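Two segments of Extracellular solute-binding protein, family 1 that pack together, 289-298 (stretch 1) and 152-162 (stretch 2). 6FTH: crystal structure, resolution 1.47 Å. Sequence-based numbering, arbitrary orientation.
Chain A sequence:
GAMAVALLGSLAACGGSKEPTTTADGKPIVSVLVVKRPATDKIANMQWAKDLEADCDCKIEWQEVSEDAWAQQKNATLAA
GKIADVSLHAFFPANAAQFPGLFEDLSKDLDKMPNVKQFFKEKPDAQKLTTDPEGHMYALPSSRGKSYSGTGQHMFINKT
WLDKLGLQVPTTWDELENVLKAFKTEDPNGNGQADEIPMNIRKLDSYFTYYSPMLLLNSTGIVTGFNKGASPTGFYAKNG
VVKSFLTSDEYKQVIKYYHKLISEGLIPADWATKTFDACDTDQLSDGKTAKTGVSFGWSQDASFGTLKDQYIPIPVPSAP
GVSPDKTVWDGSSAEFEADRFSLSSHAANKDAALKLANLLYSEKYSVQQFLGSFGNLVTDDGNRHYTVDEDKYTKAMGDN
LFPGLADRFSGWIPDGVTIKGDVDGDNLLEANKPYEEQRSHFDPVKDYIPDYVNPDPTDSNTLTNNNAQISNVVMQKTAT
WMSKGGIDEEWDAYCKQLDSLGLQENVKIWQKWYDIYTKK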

# COMPACT_ATOMS: atom_id res chain seq x y z
N THR A 289 18.38 22.56 4.63
CA THR A 289 17.46 23.58 4.15
C THR A 289 16.23 22.90 3.57
O THR A 289 16.31 22.20 2.56
CB THR A 289 18.14 24.44 3.08
OG1 THR A 289 19.31 25.05 3.63
CG2 THR A 289 17.21 25.53 2.57
N ALA A 290 15.08 23.10 4.22
CA ALA A 290 13.83 22.57 3.70
C ALA A 290 13.46 23.30 2.41
O ALA A 290 13.63 24.52 2.31
CB ALA A 290 12.72 22.78 4.72
N LYS A 291 12.91 22.55 1.45
CA LYS A 291 12.51 23.09 0.16
C LYS A 291 11.02 23.04 -0.11
O LYS A 291 10.51 23.92 -0.80
CB LYS A 291 13.21 22.35 -0.98
CG LYS A 291 14.73 22.38 -0.91
CD LYS A 291 15.30 23.73 -1.34
CE LYS A 291 16.81 23.67 -1.32
NZ LYS A 291 17.43 24.95 -1.79
N THR A 292 10.30 22.05 0.42
CA THR A 292 8.91 21.82 0.02
C THR A 292 7.94 22.13 1.15
O THR A 292 8.14 21.74 2.30
CB THR A 292 8.76 20.37 -0.40
OG1 THR A 292 9.65 20.10 -1.49
CG2 THR A 292 7.33 20.07 -0.85
N GLY A 293 6.85 22.82 0.81
CA GLY A 293 5.86 23.21 1.80
C GLY A 293 4.87 22.11 2.12
O GLY A 293 4.60 21.84 3.30
N VAL A 294 4.36 21.44 1.08
CA VAL A 294 3.29 20.45 1.20
C VAL A 294 3.61 19.28 0.27
O VAL A 294 3.98 19.48 -0.88
CB VAL A 294 1.92 21.07 0.84
CG1 VAL A 294 0.84 19.97 0.75
CG2 VAL A 294 1.52 22.15 1.84
N SER A 295 3.45 18.06 0.77
CA SER A 295 3.63 16.88 -0.07
C SER A 295 2.84 15.72 0.53
O SER A 295 2.40 15.77 1.68
CB SER A 295 5.10 16.51 -0.25
OG SER A 295 5.65 16.06 0.96
N PHE A 296 2.67 14.67 -0.27
CA PHE A 296 2.04 13.44 0.20
C PHE A 296 3.09 12.37 0.43
O PHE A 296 4.06 12.27 -0.33
CB PHE A 296 1.00 12.95 -0.81
CG PHE A 296 -0.13 13.91 -1.04
CD1 PHE A 296 -1.12 14.09 -0.10
CD2 PHE A 296 -0.22 14.62 -2.23
CE1 PHE A 296 -2.16 14.98 -0.34
CE2 PHE A 296 -1.25 15.50 -2.47
CZ PHE A 296 -2.23 15.67 -1.55
N GLY A 297 2.90 11.56 1.47
CA GLY A 297 3.88 10.53 1.74
C GLY A 297 3.45 9.58 2.83
O GLY A 297 2.30 9.58 3.28
N TRP A 298 4.43 8.78 3.27
CA TRP A 298 4.26 7.68 4.23
C TRP A 298 4.48 8.13 5.67
O TRP A 298 3.64 7.86 6.54
CB TRP A 298 5.28 6.59 3.88
CG TRP A 298 5.42 5.46 4.84
CD1 TRP A 298 6.37 5.33 5.82
CD2 TRP A 298 4.62 4.28 4.89
NE1 TRP A 298 6.20 4.13 6.49
CE2 TRP A 298 5.13 3.47 5.94
CE3 TRP A 298 3.53 3.82 4.16
CZ2 TRP A 298 4.60 2.23 6.25
CZ3 TRP A 298 2.99 2.57 4.49
CH2 TRP A 298 3.52 1.81 5.52
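Stretch 2 (152-162) GQHMFINKTWL

How does stretch 2 run relative to stretch 1? It lies alongside as an antiparallel partner: its strand, 154-158, and the strand 294-297 make an angle of 148° between their N-to-C directions, and their axes approach to 4.6 Å. Walking forward along stretch 2 therefore means walking backward along stretch 1, from W298 toward A290. G152 comes first, in a loop, its CA 5.4 Å from the CA of W298. Its phi/psi of -84/-5 is not extended, and a CB here would fall very close to the indole of W298. Q153 then points its CA-to-CB bond away from stretch 1 and barely touches it.

What does H154 contribute as the chain becomes extended? It is held through both backbone and side chain. G297 N donates to H154 O at 2.9 Å, and the imidazole, with chi1 at -45°, reaches back so that H154 ND1 donates to G297 O at 2.8 Å. That carbonyl lies at the edge of the ring, near its plane, where a ring nitrogen can donate. H154 O also receives a CA-H...O contact from F296 CA at 3.1 Å.

How do the next three residues alternate across the sheet? M155 pairs with F296, and I157 with V294, in non-hydrogen-bonded positions with CA atoms 4.5 Å apart in each pair; all four side chains share one face. The fully extended M155 side chain (t, t, t) spans two neighbours: M155 CG lies 3.7 Å from F296 CE1, and M155 CE lies 3.7 Å from V294 CG1. Between them, F156 points to the other face with S295 and forms the hydrogen-bonded pair: F156 N donates to S295 O at 2.8 Å, almost straight at 174°, and S295 N donates to F156 O at 3.1 Å. The F156 ring extends along stretch 1, bringing F156 CE2 within 3.6 Å of G297 C, beside a glycine that has no side chain. I157 follows, its CG1 3.7 Å from V294 CG2.

Where does the strand give way to the helix? At N158, whose N donates to G293 O at 2.9 Å, close to the corner of stretch 1. N158 also caps the helix that begins at K159: W161 N donates to N158 OD1 at 2.8 Å. K159, T160 and L162 make no contact with stretch 1, but W161 points toward it. T292 O lies over one face of its indole, K291 O approaches W161 CH2 at the edge at 3.4 Å, and G293 CA comes within 3.4 Å of W161 CZ3.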

# COMPACT_ATOMS: atom_id res chain seq x y z
N GLY A 152 -1.47 4.08 4.44
CA GLY A 152 -0.14 4.49 4.05
C GLY A 152 -0.04 5.88 3.47
O GLY A 152 1.06 6.37 3.20
N GLN A 153 -1.19 6.55 3.29
CA GLN A 153 -1.28 7.81 2.59
C GLN A 153 -1.43 8.96 3.59
O GLN A 153 -2.27 8.87 4.50
CB GLN A 153 -2.51 7.79 1.69
CG GLN A 153 -2.66 6.54 0.87
CD GLN A 153 -1.46 6.27 0.00
OE1 GLN A 153 -0.88 7.19 -0.58
NE2 GLN A 153 -1.10 5.00 -0.11
N HIS A 154 -0.64 10.02 3.43
CA HIS A 154 -0.69 11.18 4.32
C HIS A 154 -0.35 12.45 3.57
O HIS A 154 0.31 12.41 2.53
CB HIS A 154 0.29 11.05 5.51
CG HIS A 154 0.25 9.70 6.10
ND1 HIS A 154 0.94 8.64 5.57
CD2 HIS A 154 -0.51 9.19 7.10
CE1 HIS A 154 0.64 7.54 6.23
NE2 HIS A 154 -0.25 7.84 7.16
N MET A 155 -0.80 13.59 4.11
CA MET A 155 -0.50 14.91 3.58
C MET A 155 0.31 15.64 4.64
O MET A 155 -0.17 15.84 5.76
CB MET A 155 -1.79 15.66 3.28
CG MET A 155 -1.60 17.02 2.67
SD MET A 155 -3.21 17.77 2.33
CE MET A 155 -2.74 19.27 1.45
N PHE A 156 1.53 16.05 4.28
CA PHE A 156 2.42 16.74 5.20
C PHE A 156 2.52 18.23 4.86
O PHE A 156 2.45 18.63 3.70
CB PHE A 156 3.82 16.13 5.14
CG PHE A 156 3.85 14.67 5.50
CD1 PHE A 156 3.38 14.25 6.73
CD2 PHE A 156 4.32 13.72 4.61
CE1 PHE A 156 3.40 12.89 7.07
CE2 PHE A 156 4.34 12.37 4.94
CZ PHE A 156 3.86 11.96 6.17
N ILE A 157 2.71 19.04 5.90
CA ILE A 157 2.97 20.47 5.72
C ILE A 157 4.12 20.88 6.62
O ILE A 157 4.34 20.31 7.69
CB ILE A 157 1.72 21.32 5.96
CG1 ILE A 157 1.89 22.75 5.44
CG2 ILE A 157 1.32 21.32 7.40
CD1 ILE A 157 0.56 23.39 5.16
N ASN A 158 4.88 21.89 6.17
CA ASN A 158 5.98 22.46 6.94
C ASN A 158 5.38 23.40 7.97
O ASN A 158 5.03 24.55 7.67
CB ASN A 158 7.00 23.15 6.04
CG ASN A 158 8.24 23.50 6.82
OD1 ASN A 158 8.13 23.98 7.95
ND2 ASN A 158 9.39 23.16 6.28
N LYS A 159 5.21 22.87 9.19
CA LYS A 159 4.66 23.64 10.30
C LYS A 159 5.62 24.74 10.75
O LYS A 159 5.17 25.80 11.22
CB LYS A 159 4.35 22.67 11.45
CG LYS A 159 3.63 23.31 12.65
CD LYS A 159 2.31 23.98 12.27
CE LYS A 159 1.39 24.18 13.46
NZ LYS A 159 2.07 24.93 14.58
N THR A 160 6.93 24.52 10.64
CA THR A 160 7.88 25.59 10.96
C THR A 160 7.63 26.80 10.07
O THR A 160 7.64 27.94 10.53
CB THR A 160 9.31 25.08 10.77
OG1 THR A 160 9.55 24.03 11.72
CG2 THR A 160 10.34 26.20 10.97
N TRP A 161 7.36 26.55 8.79
CA TRP A 161 7.04 27.65 7.88
C TRP A 161 5.72 28.32 8.25
O TRP A 161 5.62 29.56 8.24
CB TRP A 161 6.97 27.13 6.45
CG TRP A 161 8.25 26.72 5.81
CD1 TRP A 161 9.51 26.67 6.38
CD2 TRP A 161 8.42 26.32 4.45
NE1 TRP A 161 10.42 26.26 5.45
CE2 TRP A 161 9.79 26.03 4.25
CE3 TRP A 161 7.54 26.16 3.38
CZ2 TRP A 161 10.30 25.60 3.04
CZ3 TRP A 161 8.04 25.74 2.16
CH2 TRP A 161 9.41 25.46 1.99
N LEU A 162 4.68 27.54 8.54
CA LEU A 162 3.42 28.13 8.95
C LEU A 162 3.64 29.04 10.15
O LEU A 162 3.13 30.16 10.20
CB LEU A 162 2.41 27.05 9.33
CG LEU A 162 1.90 26.15 8.18
CD1 LEU A 162 1.02 25.08 8.80
CD2 LEU A 162 1.16 26.91 7.12